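Local coordinates for alpha-acetolactate decarboxylase (PDB 5XNE), which converts (2S)-2-acetolactate into (R)-acetoin and carbon dioxide, a decarboxylation step on the bacterial route to butane-2,3-diol, at residues S8-D19 with D214-F225. Residues are numbered along the deposited sequence; the frame is centred on the assembly and turned at random.
Sequences STMTSLLDGVYD and DFFNANLDNPDF
Asp-15 turns its carboxylate to Asn-219 by setting CG anti to its own backbone N (chi1 -169°). Phe-215 uses the same choice (chi1 -180°) to carry its ring to Ser-12 and Ser-8. The one direct hydrogen bond between residues 8-19 and 214-225 runs from Asn-219 N to Asp-15 OD2, at 3.1 Å. The N-H meets the carboxylate from above its plane, 58° out of it. OD1 of Asp-15 takes a bond from a water that also accepts from Asn-219 ND2, so both carboxylate oxygens serve the same residue. With an alanine in place of Asp-15, Asn-219 N would probably lose this acceptor, and the water its link to 8-19. Ala-218 CB sits against Val-17 CG2 at 3.8 Å. Ser-12 OG lies at the edge of the Phe-215 ring, 3.4 Å from CD1. Leu-220 sends CD2 onto the helix backbone, tightly, at 3.5 Å from Ser-12 CA. Thr-11 OG1 and Leu-220 O share a water, and Thr-11 CG2 packs on Phe-225 CB at 3.9 Å. At the other end two waters join Asp-214 OD2 to the backbone of Asp-19, whose OD1 bonds Tyr-133. The short helix 10-14 is capped by Thr-9, whose OG1 accepts from Ser-12 N, and closes in a Schellman motif at Gly-16. The linker between helices 213-217 and 225-232 passes across helix 10-14, which follows strand 3-7. Helix 136-139 packs on Met-10 and Leu-13, and helix 225-232 on Met-10 and Leu-14. Asn-107 of the second subunit donates to the carbonyls of Phe-215 and Ala-218, so the end of helix 213-217 and the start of the linker lie between helix 10-14 and the other subunit.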
ATOM      1  N   SER B   8      -4.012   3.687   8.665  1.00  6.00           N
ATOM      2  CA  SER B   8      -5.046   4.131   7.718  1.00  6.13           C
ATOM      3  C   SER B   8      -4.486   4.841   6.478  1.00  6.19           C
ATOM      4  O   SER B   8      -3.283   4.740   6.183  1.00  7.37           O
ATOM      5  CB  SER B   8      -6.066   5.040   8.424  1.00  7.59           C
ATOM      6  OG  SER B   8      -7.266   5.143   7.663  1.00  7.83           O
ATOM      7  N   THR B   9      -5.357   5.525   5.736  1.00  6.07           N
ATOM      8  CA  THR B   9      -4.964   6.087   4.444  1.00  7.61           C
ATOM      9  C   THR B   9      -5.190   7.582   4.341  1.00  8.28           C
ATOM     10  O   THR B   9      -6.096   8.150   4.971  1.00  7.40           O
ATOM     11  CB  THR B   9      -5.725   5.429   3.258  1.00 10.00           C
ATOM     12  OG1 THR B   9      -7.075   5.929   3.208  1.00 10.04           O
ATOM     13  CG2 THR B   9      -5.725   3.913   3.391  1.00  9.59           C
ATOM     14  N   MET B  10      -4.383   8.222   3.504  1.00  7.59           N
ATOM     15  CA  MET B  10      -4.535   9.644   3.270  1.00  9.29           C
ATOM     16  C   MET B  10      -5.870   9.932   2.594  1.00  9.57           C
ATOM     17  O   MET B  10      -6.502  10.947   2.875  1.00 10.23           O
ATOM     18  CB  MET B  10      -3.378  10.185   2.413  1.00 10.63           C
ATOM     19  CG  MET B  10      -3.430  11.675   2.196  1.00 14.22           C
ATOM     20  SD  MET B  10      -3.201  12.567   3.750  1.00 17.50           S
ATOM     21  CE  MET B  10      -3.492  14.250   3.218  1.00 19.15           C
ATOM     22  N   THR B  11      -6.316   9.028   1.732  1.00 10.02           N
ATOM     23  CA  THR B  11      -7.590   9.286   1.066  1.00 11.63           C
ATOM     24  C   THR B  11      -8.777   9.233   2.037  1.00 10.29           C
ATOM     25  O   THR B  11      -9.789   9.904   1.797  1.00 11.78           O
ATOM     26  CB  THR B  11      -7.829   8.325  -0.079  1.00 11.52           C
ATOM     27  OG1 THR B  11      -7.778   6.979   0.402  1.00 10.56           O
ATOM     28  CG2 THR B  11      -6.775   8.548  -1.185  1.00 14.43           C
ATOM     29  N   SER B  12      -8.670   8.475   3.129  1.00  9.09           N
ATOM     30  CA  SER B  12      -9.728   8.512   4.148  1.00  9.57           C
ATOM     31  C   SER B  12      -9.735   9.860   4.859  1.00  9.94           C
ATOM     32  O   SER B  12     -10.810  10.428   5.143  1.00  8.93           O
ATOM     33  CB  SER B  12      -9.574   7.354   5.150  1.00  9.73           C
ATOM     34  OG  SER B  12     -10.645   7.329   6.103  1.00 14.13           O
ATOM     35  N   LEU B  13      -8.546  10.392   5.137  1.00  8.16           N
ATOM     36  CA  LEU B  13      -8.443  11.723   5.700  1.00  8.51           C
ATOM     37  C   LEU B  13      -9.046  12.772   4.748  1.00 11.36           C
ATOM     38  O   LEU B  13      -9.790  13.658   5.182  1.00 11.37           O
ATOM     39  CB  LEU B  13      -6.977  12.049   6.021  1.00 11.46           C
ATOM     40  CG  LEU B  13      -6.681  12.945   7.217  1.00 15.59           C
ATOM     41  CD1 LEU B  13      -7.157  12.343   8.543  1.00 10.08           C
ATOM     42  CD2 LEU B  13      -5.192  13.282   7.253  1.00 11.40           C
ATOM     43  N   LEU B  14      -8.764  12.650   3.450  1.00 10.80           N
ATOM     44  CA  LEU B  14      -9.325  13.570   2.462  1.00 11.48           C
ATOM     45  C   LEU B  14     -10.845  13.601   2.540  1.00 14.06           C
ATOM     46  O   LEU B  14     -11.452  14.663   2.400  1.00 13.57           O
ATOM     47  CB  LEU B  14      -8.896  13.180   1.047  1.00 13.23           C
ATOM     48  CG  LEU B  14      -7.455  13.419   0.609  1.00 16.64           C
ATOM     49  CD1 LEU B  14      -7.299  12.992  -0.853  1.00 17.64           C
ATOM     50  CD2 LEU B  14      -7.049  14.878   0.806  1.00 13.94           C
ATOM     51  N   ASP B  15     -11.444  12.435   2.787  1.00 10.71           N
ATOM     52  CA  ASP B  15     -12.902  12.296   2.827  1.00 12.97           C
ATOM     53  C   ASP B  15     -13.508  12.784   4.151  1.00 13.09           C
ATOM     54  O   ASP B  15     -14.715  12.679   4.366  1.00 14.13           O
ATOM     55  CB  ASP B  15     -13.300  10.837   2.583  1.00 13.45           C
ATOM     56  CG  ASP B  15     -14.801  10.669   2.334  1.00 15.19           C
ATOM     57  OD1 ASP B  15     -15.361  11.453   1.541  1.00 18.69           O
ATOM     58  OD2 ASP B  15     -15.416   9.772   2.945  1.00 16.00           O
ATOM     59  N   GLY B  16     -12.675  13.307   5.046  1.00 11.39           N
ATOM     60  CA  GLY B  16     -13.178  13.892   6.275  1.00 12.01           C
ATOM     61  C   GLY B  16     -13.365  12.896   7.402  1.00 11.61           C
ATOM     62  O   GLY B  16     -14.073  13.161   8.373  1.00 13.26           O
ATOM     63  N   VAL B  17     -12.723  11.743   7.287  1.00 10.78           N
ATOM     64  CA  VAL B  17     -12.746  10.771   8.365  1.00  9.81           C
ATOM     65  C   VAL B  17     -11.629  11.157   9.321  1.00 10.80           C
ATOM     66  O   VAL B  17     -10.480  10.754   9.153  1.00 11.64           O
ATOM     67  CB  VAL B  17     -12.572   9.341   7.848  1.00 10.87           C
ATOM     68  CG1 VAL B  17     -12.500   8.348   8.991  1.00 12.55           C
ATOM     69  CG2 VAL B  17     -13.728   8.990   6.911  1.00 14.53           C
ATOM     70  N   TYR B  18     -11.963  11.968  10.310  1.00  9.16           N
ATOM     71  CA  TYR B  18     -10.936  12.490  11.213  1.00  8.41           C
ATOM     72  C   TYR B  18     -10.852  11.746  12.533  1.00  9.76           C
ATOM     73  O   TYR B  18     -10.006  12.066  13.362  1.00  8.89           O
ATOM     74  CB  TYR B  18     -11.172  13.976  11.486  1.00  9.53           C
ATOM     75  CG  TYR B  18     -11.185  14.826  10.240  1.00  9.90           C
ATOM     76  CD1 TYR B  18     -10.342  14.543   9.169  1.00  9.60           C
ATOM     77  CD2 TYR B  18     -12.056  15.903  10.119  1.00 10.59           C
ATOM     78  CE1 TYR B  18     -10.356  15.324   8.011  1.00 11.51           C
ATOM     79  CE2 TYR B  18     -12.078  16.682   8.972  1.00 10.83           C
ATOM     80  CZ  TYR B  18     -11.235  16.389   7.921  1.00 11.15           C
ATOM     81  OH  TYR B  18     -11.261  17.158   6.783  1.00 13.23           O
ATOM     82  N   ASP B  19     -11.714  10.759  12.735  1.00  8.77           N
ATOM     83  CA  ASP B  19     -11.715   9.998  13.982  1.00  8.78           C
ATOM     84  C   ASP B  19     -11.272   8.566  13.712  1.00 10.33           C
ATOM     85  O   ASP B  19     -11.988   7.819  13.050  1.00 11.38           O
ATOM     86  CB  ASP B  19     -13.109  10.001  14.624  1.00 11.81           C
ATOM     87  CG  ASP B  19     -13.514  11.363  15.185  1.00 14.02           C
ATOM     88  OD1 ASP B  19     -12.797  12.365  14.982  1.00 13.64           O
ATOM     89  OD2 ASP B  19     -14.573  11.415  15.831  1.00 19.06           O
ATOM     90  N   ASP B 214     -16.907   4.708  10.546  1.00  9.82           N
ATOM     91  CA  ASP B 214     -16.548   5.846   9.699  1.00 11.05           C
ATOM     92  C   ASP B 214     -15.631   5.430   8.554  1.00 10.59           C
ATOM     93  O   ASP B 214     -15.823   5.840   7.415  1.00  9.48           O
ATOM     94  CB  ASP B 214     -15.857   6.940  10.515  1.00 14.40           C
ATOM     95  CG  ASP B 214     -16.800   7.665  11.436  1.00 18.60           C
ATOM     96  OD1 ASP B 214     -18.018   7.652  11.164  1.00 18.40           O
ATOM     97  OD2 ASP B 214     -16.314   8.256  12.428  1.00 23.22           O
ATOM     98  N   PHE B 215     -14.633   4.614   8.859  1.00  9.16           N
ATOM     99  CA  PHE B 215     -13.736   4.169   7.807  1.00  8.17           C
ATOM    100  C   PHE B 215     -14.440   3.173   6.891  1.00  8.93           C
ATOM    101  O   PHE B 215     -14.315   3.256   5.673  1.00  9.45           O
ATOM    102  CB  PHE B 215     -12.467   3.538   8.379  1.00  7.50           C
ATOM    103  CG  PHE B 215     -11.519   3.074   7.312  1.00  6.47           C
ATOM    104  CD1 PHE B 215     -10.671   3.982   6.687  1.00  7.85           C
ATOM    105  CD2 PHE B 215     -11.503   1.745   6.901  1.00  9.29           C
ATOM    106  CE1 PHE B 215      -9.809   3.567   5.675  1.00  8.48           C
ATOM    107  CE2 PHE B 215     -10.642   1.319   5.879  1.00  7.79           C
ATOM    108  CZ  PHE B 215      -9.797   2.236   5.275  1.00  7.99           C
ATOM    109  N   PHE B 216     -15.164   2.223   7.476  1.00  8.83           N
ATOM    110  CA  PHE B 216     -15.890   1.226   6.677  1.00  8.77           C
ATOM    111  C   PHE B 216     -16.809   1.896   5.644  1.00  9.53           C
ATOM    112  O   PHE B 216     -16.908   1.456   4.486  1.00 10.42           O
ATOM    113  CB  PHE B 216     -16.738   0.317   7.568  1.00  9.53           C
ATOM    114  CG  PHE B 216     -15.985  -0.825   8.200  1.00 10.10           C
ATOM    115  CD1 PHE B 216     -14.693  -0.655   8.698  1.00  9.72           C
ATOM    116  CD2 PHE B 216     -16.589  -2.071   8.328  1.00 14.01           C
ATOM    117  CE1 PHE B 216     -14.024  -1.699   9.292  1.00 11.61           C
ATOM    118  CE2 PHE B 216     -15.917  -3.140   8.927  1.00 13.81           C
ATOM    119  CZ  PHE B 216     -14.639  -2.953   9.415  1.00 13.80           C
ATOM    120  N   ASN B 217     -17.482   2.963   6.077  1.00 10.04           N
ATOM    121  CA  ASN B 217     -18.486   3.637   5.254  1.00 14.68           C
ATOM    122  C   ASN B 217     -17.959   4.798   4.405  1.00 15.30           C
ATOM    123  O   ASN B 217     -18.716   5.408   3.648  1.00 18.66           O
ATOM    124  CB  ASN B 217     -19.620   4.146   6.153  1.00 13.93           C
ATOM    125  CG  ASN B 217     -20.404   3.021   6.786  1.00 14.62           C
ATOM    126  OD1 ASN B 217     -20.548   1.947   6.204  1.00 20.57           O
ATOM    127  ND2 ASN B 217     -20.923   3.262   7.994  1.00 16.10           N
ATOM    128  N   ALA B 218     -16.672   5.106   4.527  1.00 12.10           N
ATOM    129  CA  ALA B 218     -16.075   6.222   3.795  1.00 13.59           C
ATOM    130  C   ALA B 218     -16.091   6.016   2.283  1.00 15.46           C
ATOM    131  O   ALA B 218     -16.041   4.885   1.789  1.00 13.16           O
ATOM    132  CB  ALA B 218     -14.643   6.460   4.259  1.00 13.84           C
ATOM    133  N   ASN B 219     -16.129   7.131   1.557  1.00 16.96           N
ATOM    134  CA  ASN B 219     -16.007   7.109   0.104  1.00 20.37           C
ATOM    135  C   ASN B 219     -14.565   7.383  -0.291  1.00 18.97           C
ATOM    136  O   ASN B 219     -14.084   8.518  -0.213  1.00 22.14           O
ATOM    137  CB  ASN B 219     -16.953   8.130  -0.530  1.00 26.56           C
ATOM    138  CG  ASN B 219     -16.850   8.157  -2.040  1.00 31.13           C
ATOM    139  OD1 ASN B 219     -16.532   7.149  -2.674  1.00 28.70           O
ATOM    140  ND2 ASN B 219     -17.119   9.320  -2.628  1.00 38.76           N
ATOM    141  N   LEU B 220     -13.863   6.333  -0.702  1.00 17.14           N
ATOM    142  CA  LEU B 220     -12.444   6.443  -0.990  1.00 18.84           C
ATOM    143  C   LEU B 220     -12.184   6.311  -2.479  1.00 22.66           C
ATOM    144  O   LEU B 220     -11.083   5.946  -2.903  1.00 26.09           O
ATOM    145  CB  LEU B 220     -11.659   5.382  -0.221  1.00 14.89           C
ATOM    146  CG  LEU B 220     -11.853   5.413   1.294  1.00 13.23           C
ATOM    147  CD1 LEU B 220     -10.910   4.448   1.989  1.00 14.33           C
ATOM    148  CD2 LEU B 220     -11.645   6.825   1.813  1.00 17.25           C
ATOM    149  N   ASP B 221     -13.204   6.596  -3.279  1.00 22.05           N
ATOM    150  CA  ASP B 221     -13.046   6.484  -4.719  1.00 26.27           C
ATOM    151  C   ASP B 221     -13.140   7.857  -5.370  1.00 28.66           C
ATOM    152  O   ASP B 221     -14.028   8.134  -6.177  1.00 33.19           O
ATOM    153  CB  ASP B 221     -14.072   5.505  -5.294  1.00 30.00           C
ATOM    154  CG  ASP B 221     -13.812   4.065  -4.841  1.00 36.97           C
ATOM    155  OD1 ASP B 221     -12.685   3.561  -5.067  1.00 32.54           O
ATOM    156  OD2 ASP B 221     -14.726   3.436  -4.258  1.00 42.38           O
ATOM    157  N   ASN B 222     -12.199   8.711  -4.983  1.00 21.35           N
ATOM    158  CA  ASN B 222     -11.998  10.025  -5.580  1.00 22.48           C
ATOM    159  C   ASN B 222     -10.917   9.959  -6.658  1.00 27.07           C
ATOM    160  O   ASN B 222      -9.731   9.898  -6.344  1.00 21.16           O
ATOM    161  CB  ASN B 222     -11.614  11.030  -4.492  1.00 22.80           C
ATOM    162  CG  ASN B 222     -11.241  12.413  -5.033  1.00 26.64           C
ATOM    163  OD1 ASN B 222     -11.365  12.710  -6.224  1.00 29.26           O
ATOM    164  ND2 ASN B 222     -10.767  13.268  -4.133  1.00 30.88           N
ATOM    165  N   PRO B 223     -11.326   9.998  -7.934  1.00 26.58           N
ATOM    166  CA  PRO B 223     -10.383   9.947  -9.052  1.00 26.41           C
ATOM    167  C   PRO B 223      -9.362  11.084  -9.002  1.00 24.47           C
ATOM    168  O   PRO B 223      -8.329  11.006  -9.660  1.00 28.30           O
ATOM    169  CB  PRO B 223     -11.293  10.085 -10.281  1.00 23.77           C
ATOM    170  CG  PRO B 223     -12.451  10.846  -9.772  1.00 26.72           C
ATOM    171  CD  PRO B 223     -12.688  10.318  -8.389  1.00 27.87           C
ATOM    172  N   ASP B 224      -9.660  12.136  -8.249  1.00 24.07           N
ATOM    173  CA  ASP B 224      -8.801  13.312  -8.190  1.00 23.29           C
ATOM    174  C   ASP B 224      -7.925  13.378  -6.926  1.00 24.19           C
ATOM    175  O   ASP B 224      -7.412  14.452  -6.565  1.00 21.99           O
ATOM    176  CB  ASP B 224      -9.658  14.581  -8.264  1.00 28.35           C
ATOM    177  CG  ASP B 224     -10.619  14.563  -9.438  1.00 36.03           C
ATOM    178  OD1 ASP B 224     -10.120  14.477 -10.589  1.00 39.78           O
ATOM    179  OD2 ASP B 224     -11.837  14.611  -9.192  1.00 39.51           O
ATOM    180  N   PHE B 225      -7.733  12.237  -6.273  1.00 23.48           N
ATOM    181  CA  PHE B 225      -7.074  12.222  -4.972  1.00 20.97           C
ATOM    182  C   PHE B 225      -5.652  12.785  -5.022  1.00 20.33           C
ATOM    183  O   PHE B 225      -5.232  13.487  -4.094  1.00 18.05           O
ATOM    184  CB  PHE B 225      -7.060  10.799  -4.388  1.00 17.78           C
ATOM    185  CG  PHE B 225      -6.028   9.885  -5.000  1.00 19.70           C
ATOM    186  CD1 PHE B 225      -6.335   9.121  -6.116  1.00 20.67           C
ATOM    187  CD2 PHE B 225      -4.754   9.781  -4.451  1.00 20.34           C
ATOM    188  CE1 PHE B 225      -5.397   8.272  -6.679  1.00 25.11           C
ATOM    189  CE2 PHE B 225      -3.807   8.938  -5.013  1.00 19.15           C
ATOM    190  CZ  PHE B 225      -4.126   8.181  -6.124  1.00 23.66           C
TER
HETATM  191  O   HOH W   1      -8.739   6.112  -2.080  1.00 17.54           O
HETATM  192  O   HOH W   2     -17.044  11.427  -0.463  1.00 38.71           O
HETATM  193  O   HOH W   3     -14.477  10.413  11.518  1.00 15.17           O
HETATM  194  O   HOH W   4     -14.282   6.638  13.947  1.00 18.54           O